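Local coordinates for protein AlkD2 (Streptococcus mutans, PDB 6M9M) that is of uncertain function but binds inosine-5'-monophosphate and belongs to the HEAT-like repeat family that includes DNA glycosylases, at residues 122-127 and 158-163. Numbering follows the deposited sequence. Where two conformers were deposited one is given.
Sequences TRRAAT and SEYVRK
R123 packs its CB against CG2 of V161 at 4.2 Å, while its guanidinium approaches that methyl and S158 CB obliquely, with NH2 nearest to CB. The charged end is claimed by D156, whose OD2 forms a salt bridge with NE; NH1 also bonds to S117 O. S158 is the N-cap of helix 159-175: its OG accepts from V161 N at 3.1 Å, a nearly straight bond.

R124 carries most of the contact. CG lies anti to the backbone N (chi1 -168°) and the chain then bends at chi2, which lays it across one face of the Y160 ring. Two measurements define the pairing: CG makes a CH-pi contact 3.8 Å from the ring centroid, and the guanidinium plane lies nearly parallel to the ring (7°), shifted toward the OH. NE lies 3.4 Å from CZ of Y160, above the rim of the ring rather than its centre. From the in-plane edge of the guanidinium, NE donates to a water at 2.9 Å, and that water donates to Y160 O at 2.7 Å. The water at NE and the salt bridge from NH2 to E89 OE2 fix two nitrogens of the guanidinium, which limits its rotation. V161 CG2 also touches CB of R124, so one methyl meets both arginine stems.

The helix segments run nearly parallel, at 12°, with axes 9.0 Å apart, as expected for neighbouring helices in a HEAT-like solenoid. The side chain of Y160 comes within about 6 Å of bound inosinic acid and near W85 of its pocket, placing this arginine-tyrosine pair beside the nucleotide site.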
ATOM      1  N   THR A 122      -7.459  -3.950   0.401  1.00  8.61           N
ATOM      2  CA  THR A 122      -6.845  -3.497   1.647  1.00  9.18           C
ATOM      3  C   THR A 122      -5.639  -4.362   1.986  1.00  8.30           C
ATOM      4  O   THR A 122      -4.571  -3.851   2.335  1.00  8.90           O
ATOM      5  CB  THR A 122      -7.882  -3.563   2.774  1.00  9.19           C
ATOM      6  OG1 THR A 122      -9.057  -2.818   2.406  1.00  9.62           O
ATOM      7  CG2 THR A 122      -7.317  -3.025   4.088  1.00  9.38           C
ATOM      8  N   ARG A 123      -5.789  -5.683   1.868  1.00  8.40           N
ATOM      9  CA  ARG A 123      -4.685  -6.587   2.171  1.00  8.63           C
ATOM     10  C   ARG A 123      -3.518  -6.350   1.223  1.00  9.15           C
ATOM     11  O   ARG A 123      -2.360  -6.291   1.658  1.00  9.50           O
ATOM     12  CB  ARG A 123      -5.167  -8.039   2.066  1.00  8.58           C
ATOM     13  CG  ARG A 123      -6.318  -8.373   3.007  1.00  9.21           C
ATOM     14  CD  ARG A 123      -6.547  -9.855   3.193  1.00 10.05           C
ATOM     15  NE  ARG A 123      -6.880 -10.597   1.984  1.00 10.30           N
ATOM     16  CZ  ARG A 123      -8.088 -10.661   1.441  1.00 10.65           C
ATOM     17  NH1 ARG A 123      -9.098  -9.962   1.957  1.00 10.76           N
ATOM     18  NH2 ARG A 123      -8.276 -11.406   0.373  1.00 11.28           N
ATOM     19  N   ARG A 124      -3.807  -6.177  -0.074  1.00  8.47           N
ATOM     20  CA  ARG A 124      -2.742  -5.965  -1.050  1.00  8.58           C
ATOM     21  C   ARG A 124      -2.071  -4.614  -0.847  1.00  8.62           C
ATOM     22  O   ARG A 124      -0.862  -4.491  -1.042  1.00  9.39           O
ATOM     23  CB  ARG A 124      -3.297  -6.095  -2.475  1.00  9.01           C
ATOM     24  CG  ARG A 124      -2.241  -6.189  -3.582  1.00  9.66           C
ATOM     25  CD  ARG A 124      -1.865  -4.821  -4.138  1.00 10.28           C
ATOM     26  NE  ARG A 124      -1.034  -4.965  -5.328  1.00 11.48           N
ATOM     27  CZ  ARG A 124      -0.518  -3.950  -6.017  1.00 11.88           C
ATOM     28  NH1 ARG A 124      -0.738  -2.709  -5.619  1.00 11.55           N
ATOM     29  NH2 ARG A 124       0.227  -4.180  -7.088  1.00 12.75           N
ATOM     30  N   ALA A 125      -2.828  -3.583  -0.446  1.00  8.58           N
ATOM     31  CA  ALA A 125      -2.200  -2.280  -0.240  1.00  9.08           C
ATOM     32  C   ALA A 125      -1.124  -2.356   0.831  1.00  9.16           C
ATOM     33  O   ALA A 125      -0.053  -1.738   0.704  1.00  9.75           O
ATOM     34  CB  ALA A 125      -3.237  -1.228   0.118  1.00 10.31           C
ATOM     35  N   ALA A 126      -1.378  -3.123   1.893  1.00  8.83           N
ATOM     36  CA  ALA A 126      -0.371  -3.270   2.941  1.00  9.45           C
ATOM     37  C   ALA A 126       0.804  -4.123   2.480  1.00  8.97           C
ATOM     38  O   ALA A 126       1.968  -3.765   2.712  1.00 10.02           O
ATOM     39  CB  ALA A 126      -1.005  -3.863   4.194  1.00 10.36           C
ATOM     40  N   THR A 127       0.530  -5.263   1.840  1.00  8.61           N
ATOM     41  CA  THR A 127       1.633  -6.121   1.418  0.57  8.59           C
ATOM     42  C   THR A 127       2.512  -5.414   0.401  1.00  8.35           C
ATOM     43  O   THR A 127       3.741  -5.475   0.488  1.00 10.19           O
ATOM     44  CB  THR A 127       1.139  -7.469   0.867  0.57  8.85           C
ATOM     45  OG1 THR A 127       0.322  -7.281  -0.295  0.57 10.01           O
ATOM     46  CG2 THR A 127       0.373  -8.252   1.939  0.57  9.14           C
ATOM     47  N   SER A 158      -7.152 -14.297  -3.027  1.00 10.52           N
ATOM     48  CA  SER A 158      -7.020 -13.376  -4.148  1.00 10.70           C
ATOM     49  C   SER A 158      -5.674 -13.538  -4.840  1.00  9.94           C
ATOM     50  O   SER A 158      -4.627 -13.432  -4.203  1.00  9.78           O
ATOM     51  CB  SER A 158      -7.139 -11.940  -3.632  1.00 10.97           C
ATOM     52  OG  SER A 158      -6.628 -11.011  -4.563  1.00 11.94           O
ATOM     53  N   GLU A 159      -5.699 -13.745  -6.158  1.00 11.59           N
ATOM     54  CA  GLU A 159      -4.451 -13.834  -6.914  1.00 12.02           C
ATOM     55  C   GLU A 159      -3.667 -12.526  -6.860  1.00 11.81           C
ATOM     56  O   GLU A 159      -2.431 -12.527  -6.808  1.00 12.05           O
ATOM     57  CB  GLU A 159      -4.705 -14.245  -8.365  1.00 14.91           C
ATOM     58  CG  GLU A 159      -3.404 -14.493  -9.117  1.00 20.07           C
ATOM     59  CD  GLU A 159      -3.618 -15.106 -10.478  1.00 24.38           C
ATOM     60  OE1 GLU A 159      -4.667 -14.840 -11.096  1.00 26.88           O
ATOM     61  OE2 GLU A 159      -2.735 -15.865 -10.925  1.00 26.42           O
ATOM     62  N   TYR A 160      -4.372 -11.397  -6.888  1.00 11.89           N
ATOM     63  CA  TYR A 160      -3.744 -10.086  -6.780  1.00 11.26           C
ATOM     64  C   TYR A 160      -2.947  -9.983  -5.494  1.00 10.97           C
ATOM     65  O   TYR A 160      -1.802  -9.528  -5.492  1.00 11.36           O
ATOM     66  CB  TYR A 160      -4.872  -9.050  -6.836  1.00 12.35           C
ATOM     67  CG  TYR A 160      -4.515  -7.568  -6.814  1.00 12.31           C
ATOM     68  CD1 TYR A 160      -3.788  -6.988  -7.843  1.00 12.92           C
ATOM     69  CD2 TYR A 160      -5.027  -6.730  -5.829  1.00 12.92           C
ATOM     70  CE1 TYR A 160      -3.527  -5.612  -7.857  1.00 13.44           C
ATOM     71  CE2 TYR A 160      -4.784  -5.377  -5.839  1.00 13.03           C
ATOM     72  CZ  TYR A 160      -4.034  -4.817  -6.848  1.00 13.93           C
ATOM     73  OH  TYR A 160      -3.830  -3.443  -6.833  1.00 15.65           O
ATOM     74  N   VAL A 161      -3.545 -10.403  -4.383  1.00 10.07           N
ATOM     75  CA  VAL A 161      -2.825 -10.441  -3.116  1.00  9.83           C
ATOM     76  C   VAL A 161      -1.637 -11.393  -3.205  1.00  9.13           C
ATOM     77  O   VAL A 161      -0.521 -11.058  -2.796  1.00  9.61           O
ATOM     78  CB  VAL A 161      -3.771 -10.812  -1.961  1.00  9.71           C
ATOM     79  CG1 VAL A 161      -2.974 -10.966  -0.662  1.00 10.95           C
ATOM     80  CG2 VAL A 161      -4.851  -9.742  -1.773  1.00 10.28           C
ATOM     81  N   ARG A 162      -1.866 -12.614  -3.706  1.00  8.82           N
ATOM     82  CA  ARG A 162      -0.811 -13.626  -3.687  1.00  9.40           C
ATOM     83  C   ARG A 162       0.419 -13.199  -4.479  1.00  9.85           C
ATOM     84  O   ARG A 162       1.545 -13.527  -4.099  1.00 10.28           O
ATOM     85  CB  ARG A 162      -1.319 -14.971  -4.198  1.00 10.13           C
ATOM     86  CG  ARG A 162      -2.348 -15.634  -3.310  1.00 10.54           C
ATOM     87  CD  ARG A 162      -2.581 -17.087  -3.678  1.00 11.92           C
ATOM     88  NE  ARG A 162      -3.005 -17.290  -5.061  1.00 12.81           N
ATOM     89  CZ  ARG A 162      -4.260 -17.234  -5.503  1.00 13.01           C
ATOM     90  NH1 ARG A 162      -5.257 -16.953  -4.682  1.00 11.75           N
ATOM     91  NH2 ARG A 162      -4.524 -17.469  -6.785  1.00 15.03           N
ATOM     92  N   LYS A 163       0.231 -12.484  -5.595  1.00  9.78           N
ATOM     93  CA  LYS A 163       1.389 -12.018  -6.351  1.00 11.05           C
ATOM     94  C   LYS A 163       2.213 -11.043  -5.526  1.00 10.18           C
ATOM     95  O   LYS A 163       3.446 -11.103  -5.527  1.00 11.13           O
ATOM     96  CB  LYS A 163       0.936 -11.385  -7.660  1.00 14.14           C
ATOM     97  CG  LYS A 163       0.412 -12.416  -8.650  1.00 19.51           C
ATOM     98  CD  LYS A 163      -0.016 -11.789  -9.956  1.00 24.76           C
ATOM     99  CE  LYS A 163      -0.312 -12.855 -10.997  1.00 29.16           C
ATOM    100  NZ  LYS A 163      -0.762 -12.267 -12.284  1.00 33.96           N
TER
HETATM  101  O   HOH W   1      -0.425  -7.491  -6.687  1.00 14.25           O